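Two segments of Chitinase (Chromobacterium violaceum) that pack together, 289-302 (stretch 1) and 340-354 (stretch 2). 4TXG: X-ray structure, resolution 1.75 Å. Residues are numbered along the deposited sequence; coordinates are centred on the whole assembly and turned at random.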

# COMPACT_ATOMS: atom_id res chain seq x y z
N GLY A 289 -10.04 -16.53 -15.71
CA GLY A 289 -9.72 -15.11 -15.73
C GLY A 289 -8.34 -14.84 -15.15
O GLY A 289 -7.56 -14.06 -15.70
N ILE A 290 -8.06 -15.49 -14.03
CA ILE A 290 -6.78 -15.30 -13.33
C ILE A 290 -5.63 -15.86 -14.18
O ILE A 290 -4.54 -15.28 -14.24
CB ILE A 290 -6.81 -15.95 -11.92
CG1 ILE A 290 -7.70 -15.13 -10.98
CG2 ILE A 290 -5.40 -16.08 -11.34
CD1 ILE A 290 -8.06 -15.84 -9.64
N ASN A 291 -5.87 -16.98 -14.86
CA ASN A 291 -4.85 -17.52 -15.75
C ASN A 291 -4.59 -16.60 -16.94
O ASN A 291 -3.44 -16.38 -17.32
CB ASN A 291 -5.26 -18.91 -16.26
CG ASN A 291 -5.12 -19.99 -15.21
OD1 ASN A 291 -4.53 -19.79 -14.14
ND2 ASN A 291 -5.66 -21.17 -15.51
N ALA A 292 -5.66 -16.07 -17.53
CA ALA A 292 -5.50 -15.16 -18.66
C ALA A 292 -4.73 -13.92 -18.24
O ALA A 292 -3.83 -13.45 -18.95
CB ALA A 292 -6.86 -14.77 -19.24
N PHE A 293 -5.09 -13.38 -17.08
CA PHE A 293 -4.41 -12.19 -16.60
C PHE A 293 -2.93 -12.46 -16.33
O PHE A 293 -2.06 -11.70 -16.77
CB PHE A 293 -5.07 -11.65 -15.33
CG PHE A 293 -4.38 -10.46 -14.77
CD1 PHE A 293 -4.58 -9.20 -15.34
CD2 PHE A 293 -3.50 -10.58 -13.72
CE1 PHE A 293 -3.92 -8.08 -14.84
CE2 PHE A 293 -2.84 -9.47 -13.21
CZ PHE A 293 -3.05 -8.23 -13.78
N SER A 294 -2.65 -13.54 -15.61
CA SER A 294 -1.28 -13.84 -15.22
C SER A 294 -0.39 -14.09 -16.42
O SER A 294 0.73 -13.57 -16.50
CB SER A 294 -1.26 -15.04 -14.27
OG SER A 294 -1.99 -14.71 -13.08
N ASP A 295 -0.88 -14.87 -17.38
CA ASP A 295 -0.10 -15.08 -18.61
C ASP A 295 0.11 -13.77 -19.36
O ASP A 295 1.18 -13.55 -19.94
CB ASP A 295 -0.80 -16.10 -19.51
CG ASP A 295 -0.76 -17.52 -18.94
OD1 ASP A 295 0.05 -17.79 -18.02
OD2 ASP A 295 -1.53 -18.37 -19.42
N SER A 296 -0.89 -12.88 -19.34
CA SER A 296 -0.77 -11.61 -20.04
C SER A 296 0.25 -10.71 -19.36
O SER A 296 0.91 -9.90 -20.02
CB SER A 296 -2.13 -10.89 -20.15
OG SER A 296 -2.51 -10.28 -18.93
N ALA A 297 0.39 -10.84 -18.04
CA ALA A 297 1.36 -10.03 -17.30
C ALA A 297 2.78 -10.44 -17.67
O ALA A 297 3.65 -9.60 -17.87
CB ALA A 297 1.13 -10.15 -15.80
N VAL A 298 3.00 -11.75 -17.77
CA VAL A 298 4.29 -12.27 -18.21
C VAL A 298 4.63 -11.73 -19.60
O VAL A 298 5.74 -11.25 -19.84
CB VAL A 298 4.30 -13.82 -18.22
CG1 VAL A 298 5.52 -14.35 -18.96
CG2 VAL A 298 4.27 -14.37 -16.79
N ALA A 299 3.66 -11.79 -20.52
CA ALA A 299 3.92 -11.34 -21.89
C ALA A 299 4.20 -9.84 -21.94
O ALA A 299 5.03 -9.38 -22.73
CB ALA A 299 2.73 -11.69 -22.79
N PHE A 300 3.50 -9.09 -21.09
CA PHE A 300 3.65 -7.64 -21.03
C PHE A 300 5.03 -7.25 -20.51
O PHE A 300 5.71 -6.39 -21.09
CB PHE A 300 2.55 -7.04 -20.15
CG PHE A 300 2.48 -5.54 -20.18
CD1 PHE A 300 3.23 -4.78 -19.30
CD2 PHE A 300 1.62 -4.91 -21.06
CE1 PHE A 300 3.13 -3.38 -19.32
CE2 PHE A 300 1.51 -3.52 -21.09
CZ PHE A 300 2.26 -2.76 -20.21
N LEU A 301 5.45 -7.88 -19.41
CA LEU A 301 6.79 -7.64 -18.87
C LEU A 301 7.88 -7.93 -19.90
O LEU A 301 8.84 -7.16 -20.04
CB LEU A 301 7.02 -8.50 -17.63
CG LEU A 301 6.11 -8.28 -16.43
CD1 LEU A 301 6.66 -8.97 -15.19
CD2 LEU A 301 5.85 -6.82 -16.18
N ARG A 302 7.74 -9.04 -20.60
CA ARG A 302 8.72 -9.43 -21.62
C ARG A 302 8.75 -8.45 -22.78
O ARG A 302 9.81 -8.16 -23.34
CB ARG A 302 8.42 -10.84 -22.13
CG ARG A 302 8.86 -11.92 -21.16
CD ARG A 302 8.28 -13.27 -21.52
NE ARG A 302 8.97 -14.35 -20.81
CZ ARG A 302 8.55 -15.61 -20.76
NH1 ARG A 302 7.43 -15.97 -21.37
NH2 ARG A 302 9.26 -16.52 -20.10
N LYS A 340 -10.62 -15.12 -1.18
CA LYS A 340 -10.15 -16.31 -1.91
C LYS A 340 -9.70 -15.95 -3.33
O LYS A 340 -8.72 -16.49 -3.85
CB LYS A 340 -11.23 -17.38 -1.98
CG LYS A 340 -11.64 -17.91 -0.63
CD LYS A 340 -10.50 -18.68 0.01
CE LYS A 340 -10.65 -20.16 -0.25
NZ LYS A 340 -11.83 -20.81 0.44
N GLY A 341 -10.44 -15.04 -3.97
CA GLY A 341 -10.11 -14.64 -5.32
C GLY A 341 -8.78 -13.92 -5.38
O GLY A 341 -8.00 -14.09 -6.32
N TYR A 342 -8.51 -13.11 -4.37
CA TYR A 342 -7.29 -12.32 -4.34
C TYR A 342 -6.08 -13.19 -4.04
O TYR A 342 -5.01 -13.03 -4.64
CB TYR A 342 -7.43 -11.21 -3.30
CG TYR A 342 -6.35 -10.17 -3.27
CD1 TYR A 342 -6.08 -9.37 -4.38
CD2 TYR A 342 -5.65 -9.92 -2.10
CE1 TYR A 342 -5.12 -8.37 -4.32
CE2 TYR A 342 -4.69 -8.94 -2.03
CZ TYR A 342 -4.43 -8.17 -3.14
OH TYR A 342 -3.47 -7.18 -3.04
N VAL A 343 -6.25 -14.12 -3.11
CA VAL A 343 -5.19 -15.07 -2.81
C VAL A 343 -4.88 -15.92 -4.05
O VAL A 343 -3.71 -16.13 -4.39
CB VAL A 343 -5.56 -15.97 -1.62
CG1 VAL A 343 -4.62 -17.14 -1.51
CG2 VAL A 343 -5.53 -15.13 -0.34
N ALA A 344 -5.92 -16.37 -4.75
CA ALA A 344 -5.71 -17.13 -5.98
C ALA A 344 -4.98 -16.30 -7.05
O ALA A 344 -4.10 -16.82 -7.76
CB ALA A 344 -7.03 -17.65 -6.53
N LEU A 345 -5.36 -15.04 -7.19
CA LEU A 345 -4.68 -14.15 -8.13
C LEU A 345 -3.19 -14.04 -7.82
O LEU A 345 -2.34 -14.22 -8.69
CB LEU A 345 -5.33 -12.75 -8.09
CG LEU A 345 -4.57 -11.68 -8.88
CD1 LEU A 345 -4.55 -12.04 -10.36
CD2 LEU A 345 -5.17 -10.30 -8.66
N LEU A 346 -2.85 -13.76 -6.56
CA LEU A 346 -1.45 -13.55 -6.20
C LEU A 346 -0.64 -14.84 -6.28
O LEU A 346 0.51 -14.82 -6.70
CB LEU A 346 -1.35 -12.95 -4.79
CG LEU A 346 -1.98 -11.56 -4.65
CD1 LEU A 346 -1.82 -11.02 -3.24
CD2 LEU A 346 -1.38 -10.59 -5.68
N GLN A 347 -1.23 -15.97 -5.87
CA GLN A 347 -0.53 -17.25 -5.93
C GLN A 347 -0.22 -17.62 -7.38
O GLN A 347 0.87 -18.11 -7.70
CB GLN A 347 -1.33 -18.36 -5.26
CG GLN A 347 -0.59 -19.69 -5.30
CD GLN A 347 -1.19 -20.74 -4.39
OE1 GLN A 347 -2.09 -20.46 -3.59
NE2 GLN A 347 -0.69 -21.97 -4.49
N THR A 348 -1.18 -17.37 -8.27
CA THR A 348 -1.01 -17.71 -9.68
C THR A 348 -0.03 -16.77 -10.36
O THR A 348 0.80 -17.19 -11.17
CB THR A 348 -2.36 -17.69 -10.42
OG1 THR A 348 -3.29 -18.55 -9.74
CG2 THR A 348 -2.20 -18.19 -11.86
N LEU A 349 -0.12 -15.49 -10.05
CA LEU A 349 0.82 -14.52 -10.58
C LEU A 349 2.25 -14.86 -10.15
O LEU A 349 3.18 -14.80 -10.96
CB LEU A 349 0.43 -13.13 -10.10
CG LEU A 349 0.76 -11.86 -10.87
CD1 LEU A 349 0.47 -11.99 -12.35
CD2 LEU A 349 -0.10 -10.76 -10.24
N ARG A 350 2.41 -15.24 -8.89
CA ARG A 350 3.71 -15.65 -8.34
C ARG A 350 4.26 -16.85 -9.10
O ARG A 350 5.42 -16.88 -9.50
CB ARG A 350 3.58 -15.99 -6.85
CG ARG A 350 4.86 -16.52 -6.19
CD ARG A 350 5.81 -15.39 -5.79
NE ARG A 350 6.62 -14.90 -6.91
CZ ARG A 350 7.15 -13.69 -6.97
NH1 ARG A 350 7.90 -13.35 -8.02
NH2 ARG A 350 6.94 -12.81 -5.99
N ASP A 351 3.39 -17.84 -9.33
CA ASP A 351 3.77 -19.04 -10.07
C ASP A 351 4.21 -18.70 -11.50
O ASP A 351 5.26 -19.16 -11.96
CB ASP A 351 2.59 -20.02 -10.09
CG ASP A 351 2.91 -21.29 -10.86
OD1 ASP A 351 2.81 -21.27 -12.11
OD2 ASP A 351 3.26 -22.31 -10.22
N ARG A 352 3.42 -17.90 -12.21
CA ARG A 352 3.73 -17.62 -13.61
C ARG A 352 4.99 -16.77 -13.73
O ARG A 352 5.82 -17.00 -14.62
CB ARG A 352 2.57 -16.92 -14.32
CG ARG A 352 1.30 -17.73 -14.37
CD ARG A 352 1.48 -19.08 -15.07
NE ARG A 352 0.17 -19.72 -15.22
CZ ARG A 352 -0.42 -20.46 -14.29
NH1 ARG A 352 0.18 -20.70 -13.13
NH2 ARG A 352 -1.61 -20.98 -14.52
N LEU A 353 5.13 -15.79 -12.84
CA LEU A 353 6.31 -14.93 -12.90
C LEU A 353 7.57 -15.68 -12.45
O LEU A 353 8.65 -15.45 -13.01
CB LEU A 353 6.11 -13.67 -12.07
CG LEU A 353 5.27 -12.61 -12.80
CD1 LEU A 353 5.30 -11.32 -12.01
CD2 LEU A 353 5.78 -12.38 -14.20
N ASP A 354 7.45 -16.58 -11.48
CA ASP A 354 8.60 -17.40 -11.07
C ASP A 354 9.07 -18.29 -12.22
O ASP A 354 10.27 -18.40 -12.47
CB ASP A 354 8.28 -18.28 -9.86
CG ASP A 354 8.31 -17.51 -8.54
OD1 ASP A 354 8.70 -16.33 -8.53
OD2 ASP A 354 7.93 -18.10 -7.50
O HOH W 1 -5.22 -20.04 -11.16
O HOH W 2 -1.84 -20.20 -17.38

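The two stretches are helices running in the same general direction, their axes inclined at 38° and 9.1 Å apart at closest approach. The backbones come nearest at S294, whose CA lies 5.1 Å from the CA of L349. A small residue suits this place. Its CB points toward the other helix, yet the side chain ends so soon that the neighbouring backbone can draw close. The hydroxyl is not left unpaired: S294 OG donates to I290 O, one turn back in its own helix, at 2.9 Å. Thus tied down, it packs against its neighbours, with S294 OG 3.7 Å from both L349 CD1 and T348 CG2.

The clearest bump in a hollow is I290, a knob set among G341, A344, L345 and T348. At the tip of the knob the helix offers only small surfaces, the methyl of A344 and the backbone of G341 and L345, and the long arm of the isoleucine lies against them: I290 CD1 lies 3.8 Å from G341 O, 3.7 Å from L345 N and 3.7 Å from A344 CB. The other branch of the isoleucine fills the side of the hollow, I290 CG2 resting 3.6 Å from T348 CB. T348, like S294, satisfies its hydroxyl within its own helix, T348 OG1 donating to A344 O at 2.8 Å.

A row of leucines continues the packing. L345, L349 and L353 leave their helix sideways, but their ends come nearer to the first. F293 meets two of them: F293 CD2 is 3.8 Å from L345 CD1, while L349 CD2 lies at the edge of the ring, 4.2 Å from F293 CE2. One turn on, the short A297 leaves room for L349, with A297 CB 4.0 Å from L349 CD1. Farther along, L353 CD2 is touched by two residues, at 3.6 Å from V298 CG2 and 3.7 Å from L301 CD1. These aliphatic and aromatic groups are buried, as their chemistry favours.

Along the more exposed flank the contact becomes polar. R352 points toward the first helix and uses its length twice: its methylene R352 CG packs 3.7 Å from S294 CB, and its guanidinium forms a salt bridge with D295, through a weak hydrogen bond from R352 NE to D295 OD1 at 3.4 Å. Water 2 reinforces the pair, donating to D295 OD2 at 2.8 Å and accepting from R352 NH2 at 3.0 Å. Nearby, water 1 links N291 to T348, donating to N291 OD1 at 3.1 Å and T348 OG1 at 2.8 Å. In all, 628 Å² is buried between the stretches.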